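Local coordinates for EST1E (Clostridium proteoclasticum, PDB 2WTM), which hydrolyses ester bonds as a promiscuous feruloyl esterase, probably releasing ferulic acid from its esters, with an alpha/beta-hydrolase fold, at residues Ala135-Ile140 against Glu145-Lys150; Ala15-Pro20 against Cys27-Ile32; Ile6-Ile11 against Trp82-Leu87. All coordinates share one frame; numbering follows the deposited sequence. Where two conformers were deposited one is given.

Interaction 1: residues Ala135-Ile140 against Glu145-Lys150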
loop_
_atom_site.group_PDB
_atom_site.type_symbol
_atom_site.label_atom_id
_atom_site.label_comp_id
_atom_site.label_asym_id
_atom_site.label_seq_id
_atom_site.Cartn_x
_atom_site.Cartn_y
_atom_site.Cartn_z
ATOM N N ALA A 135 7.364 -14.942 -0.747
ATOM C CA ALA A 135 5.914 -14.779 -0.765
ATOM C C ALA A 135 5.263 -15.009 0.597
ATOM O O ALA A 135 4.078 -14.667 0.791
ATOM C CB ALA A 135 5.317 -15.728 -1.746
ATOM N N MET A 136 6.002 -15.592 1.530
ATOM C CA MET A 136 5.456 -15.784 2.908
ATOM C C MET A 136 5.671 -14.553 3.800
ATOM O O MET A 136 5.214 -14.566 4.961
ATOM C CB MET A 136 6.047 -17.048 3.580
ATOM C CG MET A 136 5.847 -18.330 2.837
ATOM S SD MET A 136 4.125 -18.686 2.723
ATOM C CE MET A 136 3.757 -18.846 4.456
ATOM N N ILE A 137 6.340 -13.477 3.338
ATOM C CA ILE A 137 6.585 -12.347 4.255
ATOM C C ILE A 137 5.288 -11.904 4.957
ATOM O O ILE A 137 5.312 -11.685 6.151
ATOM C CB ILE A 137 7.357 -11.202 3.564
ATOM C CG1 ILE A 137 8.857 -11.581 3.542
ATOM C CG2 ILE A 137 7.108 -9.885 4.293
ATOM C CD1 ILE A 137 9.695 -10.636 2.772
ATOM N N PRO A 138 4.178 -11.679 4.209
ATOM C CA PRO A 138 2.945 -11.161 4.933
ATOM C C PRO A 138 2.405 -12.136 5.940
ATOM O O PRO A 138 2.110 -11.674 7.076
ATOM C CB PRO A 138 1.977 -10.797 3.800
ATOM C CG PRO A 138 2.969 -10.551 2.599
ATOM C CD PRO A 138 4.035 -11.608 2.738
ATOM N N GLU A 139 2.320 -13.389 5.590
ATOM C CA GLU A 139 1.714 -14.388 6.539
ATOM C C GLU A 139 2.625 -14.476 7.776
ATOM O O GLU A 139 2.180 -14.400 8.940
ATOM C CB GLU A 139 1.487 -15.730 5.883
ATOM C CG GLU A 139 1.152 -16.798 6.886
ATOM C CD GLU A 139 0.836 -18.174 6.291
ATOM O OE1 GLU A 139 0.692 -18.375 5.064
ATOM O OE2 GLU A 139 0.764 -19.096 7.124
ATOM N N ILE A 140 3.929 -14.537 7.546
ATOM C CA ILE A 140 4.863 -14.702 8.641
ATOM C C ILE A 140 4.915 -13.454 9.493
ATOM O O ILE A 140 4.999 -13.548 10.694
ATOM C CB ILE A 140 6.210 -15.177 8.127
ATOM C CG1 ILE A 140 6.108 -16.550 7.464
ATOM C CG2 ILE A 140 7.285 -15.159 9.178
ATOM C CD1 ILE A 140 5.425 -17.591 8.301
ATOM N N GLU A 145 7.115 -12.756 12.854
ATOM C CA GLU A 145 8.503 -12.846 12.452
ATOM C C GLU A 145 8.765 -12.108 11.120
ATOM O O GLU A 145 7.858 -11.991 10.258
ATOM C CB GLU A 145 8.922 -14.298 12.336
ATOM C CG GLU A 145 10.229 -14.508 11.597
ATOM C CD GLU A 145 10.674 -15.975 11.461
ATOM O OE1 GLU A 145 10.158 -16.808 12.248
ATOM O OE2 GLU A 145 11.491 -16.253 10.521
ATOM N N LEU A 146 9.999 -11.669 10.932
ATOM C CA LEU A 146 10.421 -11.140 9.669
ATOM C C LEU A 146 11.856 -11.581 9.459
ATOM O O LEU A 146 12.751 -11.121 10.176
ATOM C CB LEU A 146 10.347 -9.594 9.622
ATOM C CG LEU A 146 10.966 -8.946 8.352
ATOM C CD1 LEU A 146 10.162 -9.347 7.087
ATOM C CD2 LEU A 146 11.060 -7.446 8.531
ATOM N N LEU A 147 12.051 -12.441 8.480
ATOM C CA LEU A 147 13.381 -12.874 8.040
ATOM C C LEU A 147 14.245 -13.324 9.239
ATOM O O LEU A 147 15.378 -12.851 9.404
ATOM C CB LEU A 147 14.046 -11.732 7.263
ATOM C CG LEU A 147 13.398 -11.230 5.983
ATOM C CD1 LEU A 147 14.174 -10.068 5.315
ATOM C CD2 LEU A 147 13.192 -12.386 4.972
ATOM N N GLY A 148 13.679 -14.121 10.130
ATOM C CA GLY A 148 14.389 -14.637 11.320
ATOM C C GLY A 148 14.270 -13.852 12.626
ATOM O O GLY A 148 14.486 -14.425 13.698
ATOM N N LEU A 149 13.892 -12.579 12.569
ATOM C CA LEU A 149 13.623 -11.821 13.778
ATOM C C LEU A 149 12.253 -12.107 14.258
ATOM O O LEU A 149 11.326 -12.013 13.468
ATOM C CB LEU A 149 13.740 -10.322 13.553
ATOM C CG LEU A 149 15.099 -9.781 13.202
ATOM C CD1 LEU A 149 15.061 -8.283 12.955
ATOM C CD2 LEU A 149 15.990 -10.014 14.322
ATOM N N LYS A 150 12.092 -12.373 15.557
ATOM C CA LYS A 150 10.802 -12.639 16.163
ATOM C C LYS A 150 10.346 -11.524 17.079
ATOM O O LYS A 150 11.121 -10.961 17.855
ATOM C CB LYS A 150 10.861 -13.979 16.939
ATOM C CG LYS A 150 11.192 -15.134 15.991
ATOM C CD LYS A 150 10.637 -16.496 16.493
ATOM C CE LYS A 150 9.128 -16.783 16.024
ATOM N NZ LYS A 150 8.944 -17.365 14.595
HETATM O O HOH W 1 7.729 -11.929 7.480
#

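Interaction 2: residues Ala15-Pro20 against Cys27-Ile32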
loop_
_atom_site.group_PDB
_atom_site.type_symbol
_atom_site.label_atom_id
_atom_site.label_comp_id
_atom_site.label_asym_id
_atom_site.label_seq_id
_atom_site.Cartn_x
_atom_site.Cartn_y
_atom_site.Cartn_z
ATOM N N ALA A 15 17.241 3.471 -12.536
ATOM C CA ALA A 15 16.898 2.320 -13.388
ATOM C C ALA A 15 17.856 2.163 -14.549
ATOM O O ALA A 15 18.434 3.162 -15.008
ATOM C CB ALA A 15 15.537 2.491 -13.882
ATOM N N TYR A 16 17.958 0.938 -15.048
ATOM C CA TYR A 16 18.880 0.625 -16.153
ATOM C C TYR A 16 18.025 0.055 -17.260
ATOM O O TYR A 16 17.350 -0.965 -17.040
ATOM C CB TYR A 16 19.938 -0.439 -15.743
ATOM C CG TYR A 16 20.754 -0.013 -14.526
ATOM C CD1 TYR A 16 21.879 0.805 -14.667
ATOM C CD2 TYR A 16 20.420 -0.427 -13.268
ATOM C CE1 TYR A 16 22.622 1.182 -13.568
ATOM C CE2 TYR A 16 21.141 -0.049 -12.161
ATOM C CZ TYR A 16 22.241 0.769 -12.314
ATOM O OH TYR A 16 23.002 1.121 -11.231
ATOM N N LEU A 17 18.068 0.657 -18.448
ATOM C CA LEU A 17 17.415 0.110 -19.609
ATOM C C LEU A 17 18.489 -0.540 -20.477
ATOM O O LEU A 17 19.468 0.140 -20.872
ATOM C CB LEU A 17 16.720 1.234 -20.383
ATOM C CG LEU A 17 16.043 0.838 -21.693
ATOM C CD1 LEU A 17 14.968 -0.239 -21.559
ATOM C CD2 LEU A 17 15.455 2.135 -22.325
ATOM N N ASP A 18 18.323 -1.827 -20.754
ATOM C CA ASP A 18 19.246 -2.552 -21.642
ATOM C C ASP A 18 18.486 -3.133 -22.769
ATOM O O ASP A 18 17.455 -3.793 -22.600
ATOM C CB ASP A 18 19.970 -3.651 -20.918
ATOM C CG ASP A 18 20.990 -3.130 -19.949
ATOM O OD1 ASP A 18 22.174 -2.864 -20.342
ATOM O OD2 ASP A 18 20.609 -2.950 -18.776
ATOM N N MET A 19 18.995 -2.873 -23.987
ATOM C CA MET A 19 18.334 -3.298 -25.203
ATOM C C MET A 19 18.976 -4.555 -25.774
ATOM O O MET A 19 20.125 -4.832 -25.486
ATOM C CB MET A 19 18.415 -2.208 -26.262
ATOM C CG MET A 19 17.718 -0.891 -25.866
ATOM S SD MET A 19 15.936 -0.969 -25.621
ATOM C CE MET A 19 15.274 -1.520 -27.109
ATOM N N PRO A 20 18.212 -5.322 -26.557
ATOM C CA PRO A 20 18.868 -6.443 -27.258
ATOM C C PRO A 20 19.910 -5.869 -28.199
ATOM O O PRO A 20 19.773 -4.729 -28.614
ATOM C CB PRO A 20 17.733 -7.112 -28.006
ATOM C CG PRO A 20 16.530 -6.712 -27.329
ATOM C CD PRO A 20 16.786 -5.316 -26.800
ATOM N N CYS A 27 10.447 -4.408 -29.568
ATOM C CA CYS A 27 10.769 -5.628 -28.856
ATOM C C CYS A 27 10.009 -5.643 -27.522
ATOM O O CYS A 27 9.528 -4.587 -27.077
ATOM C CB CYS A 27 12.254 -5.732 -28.551
ATOM S SG CYS A 27 12.966 -4.393 -27.635
ATOM N N PRO A 28 9.910 -6.836 -26.913
ATOM C CA PRO A 28 9.316 -6.909 -25.562
ATOM C C PRO A 28 10.222 -6.286 -24.518
ATOM O O PRO A 28 11.411 -6.073 -24.746
ATOM C CB PRO A 28 9.178 -8.399 -25.308
ATOM C CG PRO A 28 9.371 -9.069 -26.643
ATOM C CD PRO A 28 10.317 -8.173 -27.387
ATOM N N LEU A 29 9.687 -6.022 -23.326
ATOM C CA LEU A 29 10.457 -5.403 -22.241
ATOM C C LEU A 29 10.116 -6.172 -20.937
ATOM O O LEU A 29 8.924 -6.405 -20.663
ATOM C CB LEU A 29 10.033 -3.980 -22.040
ATOM C CG LEU A 29 10.639 -3.314 -20.817
ATOM C CD1 LEU A 29 11.931 -2.824 -21.177
ATOM C CD2 LEU A 29 9.801 -2.177 -20.276
ATOM N N CYS A 30 11.133 -6.582 -20.198
ATOM C CA CYS A 30 10.919 -7.182 -18.871
ATOM C C CYS A 30 11.421 -6.250 -17.798
ATOM O O CYS A 30 12.577 -5.851 -17.771
ATOM C CB CYS A 30 11.556 -8.505 -18.731
ATOM S SG CYS A 30 11.182 -9.450 -17.256
ATOM N N ILE A 31 10.523 -5.896 -16.860
ATOM C CA ILE A 31 10.849 -5.177 -15.653
ATOM C C ILE A 31 11.414 -6.182 -14.626
ATOM O O ILE A 31 10.830 -7.247 -14.386
ATOM C CB ILE A 31 9.620 -4.447 -15.097
ATOM C CG1 ILE A 31 9.147 -3.356 -16.082
ATOM C CG2 ILE A 31 9.948 -3.734 -13.787
ATOM C CD1 ILE A 31 7.731 -2.841 -15.835
ATOM N N ILE A 32 12.526 -5.838 -14.005
ATOM C CA ILE A 32 13.235 -6.739 -13.069
ATOM C C ILE A 32 13.411 -6.012 -11.755
ATOM O O ILE A 32 14.034 -4.938 -11.696
ATOM C CB ILE A 32 14.663 -7.144 -13.588
ATOM C CG1 ILE A 32 14.492 -7.778 -14.968
ATOM C CG2 ILE A 32 15.268 -8.158 -12.658
ATOM C CD1 ILE A 32 15.858 -8.147 -15.610
#

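Interaction 3: residues Ile6-Ile11 against Trp82-Leu87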
loop_
_atom_site.group_PDB
_atom_site.type_symbol
_atom_site.label_atom_id
_atom_site.label_comp_id
_atom_site.label_asym_id
_atom_site.label_seq_id
_atom_site.Cartn_x
_atom_site.Cartn_y
_atom_site.Cartn_z
ATOM N N ILE A 6 13.632 7.494 -12.866
ATOM C CA ILE A 6 12.198 7.548 -13.040
ATOM C C ILE A 6 11.609 8.226 -11.814
ATOM O O ILE A 6 11.794 7.737 -10.705
ATOM C CB ILE A 6 11.641 6.132 -13.214
ATOM C CG1 ILE A 6 12.133 5.520 -14.533
ATOM C CG2 ILE A 6 10.119 6.138 -13.326
ATOM C CD1 ILE A 6 11.842 4.083 -14.671
ATOM N N ASP A 7 10.937 9.349 -12.012
ATOM C CA ASP A 7 10.368 10.071 -10.881
ATOM C C ASP A 7 9.174 9.315 -10.360
ATOM O O ASP A 7 8.359 8.825 -11.130
ATOM C CB ASP A 7 9.901 11.458 -11.261
ATOM C CG ASP A 7 11.047 12.420 -11.508
ATOM O OD1 ASP A 7 11.938 12.551 -10.645
ATOM O OD2 ASP A 7 11.020 13.063 -12.582
ATOM N N CYS A 8 9.063 9.279 -9.054
ATOM C CA CYS A 8 7.883 8.731 -8.382
ATOM C C CYS A 8 7.532 9.720 -7.306
ATOM O O CYS A 8 8.035 9.634 -6.213
ATOM C CB CYS A 8 8.229 7.322 -7.836
ATOM S SG CYS A 8 6.765 6.500 -7.007
ATOM N N ASP A 9 6.719 10.732 -7.664
ATOM C CA ASP A 9 6.420 11.864 -6.810
ATOM C C ASP A 9 7.719 12.354 -6.240
ATOM O O ASP A 9 8.624 12.692 -7.043
ATOM C CB ASP A 9 5.399 11.528 -5.722
ATOM C CG ASP A 9 4.055 11.184 -6.277
ATOM O OD1 ASP A 9 3.725 11.512 -7.404
ATOM O OD2 ASP A 9 3.331 10.486 -5.564
ATOM N N GLY A 10 7.891 12.446 -4.945
ATOM C CA GLY A 10 9.192 13.023 -4.475
ATOM C C GLY A 10 10.450 12.165 -4.546
ATOM O O GLY A 10 11.538 12.584 -4.106
ATOM N N ILE A 11 10.358 10.975 -5.117
ATOM C CA ILE A 11 11.414 9.980 -4.984
ATOM C C ILE A 11 11.925 9.629 -6.383
ATOM O O ILE A 11 11.176 9.133 -7.218
ATOM C CB ILE A 11 10.826 8.732 -4.288
ATOM C CG1 ILE A 11 10.407 9.063 -2.851
ATOM C CG2 ILE A 11 11.683 7.498 -4.370
ATOM C CD1 ILE A 11 11.549 9.291 -1.898
ATOM N N TRP A 82 7.256 0.131 -2.355
ATOM C CA TRP A 82 7.708 -0.638 -3.476
ATOM C C TRP A 82 6.622 -0.845 -4.533
ATOM O O TRP A 82 6.884 -0.751 -5.749
ATOM C CB TRP A 82 8.286 -2.011 -3.036
ATOM C CG TRP A 82 9.681 -1.908 -2.503
ATOM C CD1 TRP A 82 10.300 -0.848 -1.874
ATOM C CD2 TRP A 82 10.678 -2.962 -2.613
ATOM N NE1 TRP A 82 11.646 -1.205 -1.588
ATOM C CE2 TRP A 82 11.885 -2.470 -2.069
ATOM C CE3 TRP A 82 10.666 -4.231 -3.199
ATOM C CZ2 TRP A 82 13.056 -3.261 -2.077
ATOM C CZ3 TRP A 82 11.793 -4.971 -3.248
ATOM C CH2 TRP A 82 12.975 -4.508 -2.682
ATOM N N LEU A 83 5.391 -1.120 -4.126
ATOM C CA LEU A 83 4.338 -1.389 -5.145
ATOM C C LEU A 83 4.076 -0.041 -5.882
ATOM O O LEU A 83 3.933 0.015 -7.119
ATOM C CB LEU A 83 3.071 -1.933 -4.505
ATOM C CG LEU A 83 3.323 -3.345 -4.089
ATOM C CD1 LEU A 83 2.175 -3.762 -3.314
ATOM C CD2 LEU A 83 3.570 -4.261 -5.290
ATOM N N THR A 84 4.054 1.068 -5.153
ATOM C CA THR A 84 3.955 2.449 -5.773
ATOM C C THR A 84 5.032 2.646 -6.830
ATOM O O THR A 84 4.783 3.093 -7.937
ATOM C CB THR A 84 3.855 3.526 -4.693
ATOM O OG1 THR A 84 2.640 3.290 -3.920
ATOM C CG2 THR A 84 3.826 4.888 -5.289
ATOM N N ASN A 85 6.252 2.318 -6.396
ATOM C CA ASN A 85 7.433 2.441 -7.257
ATOM C C ASN A 85 7.256 1.629 -8.535
ATOM O O ASN A 85 7.499 2.081 -9.667
ATOM C CB ASN A 85 8.730 2.024 -6.538
ATOM C CG ASN A 85 9.081 2.825 -5.310
ATOM O OD1 ASN A 85 9.917 2.395 -4.556
ATOM N ND2 ASN A 85 8.571 4.039 -5.190
ATOM N N ILE A 86 6.849 0.398 -8.388
ATOM C CA ILE A 86 6.678 -0.472 -9.558
ATOM C C ILE A 86 5.581 0.005 -10.484
ATOM O O ILE A 86 5.758 -0.030 -11.697
ATOM C CB ILE A 86 6.460 -1.928 -9.136
ATOM C CG1 ILE A 86 7.649 -2.480 -8.387
ATOM C CG2 ILE A 86 6.078 -2.840 -10.334
ATOM C CD1 ILE A 86 7.454 -3.796 -7.598
ATOM N N LEU A 87 4.455 0.495 -9.973
ATOM C CA LEU A 87 3.417 1.118 -10.822
ATOM C C LEU A 87 4.037 2.272 -11.611
ATOM O O LEU A 87 3.711 2.467 -12.765
ATOM C CB LEU A 87 2.232 1.589 -9.952
ATOM C CG LEU A 87 1.412 0.496 -9.361
ATOM C CD1 LEU A 87 0.260 1.113 -8.542
ATOM C CD2 LEU A 87 0.979 -0.612 -10.206
#

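Interaction 1: residues Ala135-Ile140 against Glu145-Lys150
Ile140 and Glu145 join a short helix to the beta hairpin that follows it, a local contact made of one backbone hydrogen bond, a bridging water and a few aliphatic touches, in the segment that leaves the central sheet after strand 125-131. Glu145 N donates to Ile140 O over 3.1 Å in a nearly straight bond (167°). Thr143 OG1 also hydrogen-bonds this oxygen. The water donates to Ile137 O and to Glu145 O, 2.8 Å from each, and so couples the first turn of the helix to the first strand. Residues 145-150 form a two-stranded hairpin closed by a type I' turn from Leu146 to Leu149, an excursion from the core consistent with the lid or cap insertions found at this place in alpha/beta-hydrolases. Beside the backbone bond, Ile140 CG2 lies 3.7 Å from Glu145 CB, the two side chains running alongside and pointing the same way. The extended Glu145 chain carries OE1 to Lys150 NZ, a 2.7 Å salt bridge through the anti lone pair. Deeper in, Ile137 CG2 meets Leu146 CD1 at 4.2 Å, and Tyr172 of helix 171-176 touches both side chains.

Interaction 2: residues Ala15-Pro20 against Cys27-Ile32
Leu17 and Leu29 meet through single methyl groups, CD1 of one lying 4.0 Å from CD1 of the other, with the two side chains crossing at about a right angle. Both have CG anti to the backbone N (chi1 177° and 172°), a torsion that carries the branched ends closer to the opposing segment than their CB directions alone would suggest. The second patch is centred on sulfur. Cys27 points toward residues 15-20, and its SG, set between the backbone N and carbonyl carbon at chi1 56°, sits against the notch between Met19 CE and the Pro20 ring. Met19 CE closes one part of that notch at 3.7 Å from Cys27 SG; bends at both chi2 and chi3 fold the methionine back to bring its methyl there. The ring of Pro20 supplies another part, with CD 4.0 Å from Cys27 SG. Phe98 also touches Met19 and Cys27.

The backbones stay well apart, 8.7 Å between Met19 CA and Leu29 CA, because strand 58-62 lies between strands 11-18 and 27-33 in the mixed sheet of the alpha/beta-hydrolase fold. Ala58 of that intervening strand touches both Cys27 and Leu29. With methyl, ring methylene and sulfur surfaces alone meeting here, cohesion between the segments probably depends on dispersion and the exclusion of water.

Interaction 3: residues Ile6-Ile11 against Trp82-Leu87
Asn85 ND2 donates a weak hydrogen bond to Cys8 SG, 3.6 Å away with an N-H...S angle of 145°, and this is the polar link between residues 6-11 and helix 79-93. The other end of the same amide has its own partner: Asn85 OD1 accepts from the backbone N of Tyr65, so the side-chain amide is held chiefly at its oxygen and only weakly at its nitrogen. That second bond probably limits rotation of the amide and helps present ND2 to the sulfur. Cys8 points toward the helix, and with SG anti to its backbone N (chi1 -178°) the thiol extends to meet it. There the sulfur also lies 3.8 Å from Thr84 CG2. Thr84 offers its methyl to the cysteine, while its OG1 hydrogen-bonds Phe80 O one turn earlier in the helix.

Cys8 is also the first corner of a type II' beta turn ending at Ile11. The turn is closed in both directions, by Cys8 N to Ile11 O at 2.8 Å and Ile11 N to Cys8 O at 2.9 Å, and it forms the hairpin connection between strands 3-8 and 11-18. At its tip Asp9 OD2 makes a salt bridge with Lys81 of the second subunit, placing the turn at the dimer interface. Helix 79-93 thus packs against the end of strand 3-8, the outermost of this chain's sheet, with Leu13 of strand 11-18 touching both Cys8 and Asn85.

Interactions 2 and 3 belong to the same half of the central sheet: their centres are about 17 Å apart, and they touch where Ala15 CB meets Ile6 CD1 at 4.1 Å, between neighbouring strands 11-18 and 3-8. Along the chain, interaction 2 is nested within the loop that interaction 3 closes. Interaction 1 stands apart, its centre about 31 Å from that of interaction 2, on the opposite side of the chain's centre, and about 24 Å from that of interaction 3. Its Leu147 side chain lies near the probable catalytic site, about 5 Å from a bound phosphate and close to, without touching, the presumed Ser108-His228-Asp200 triad.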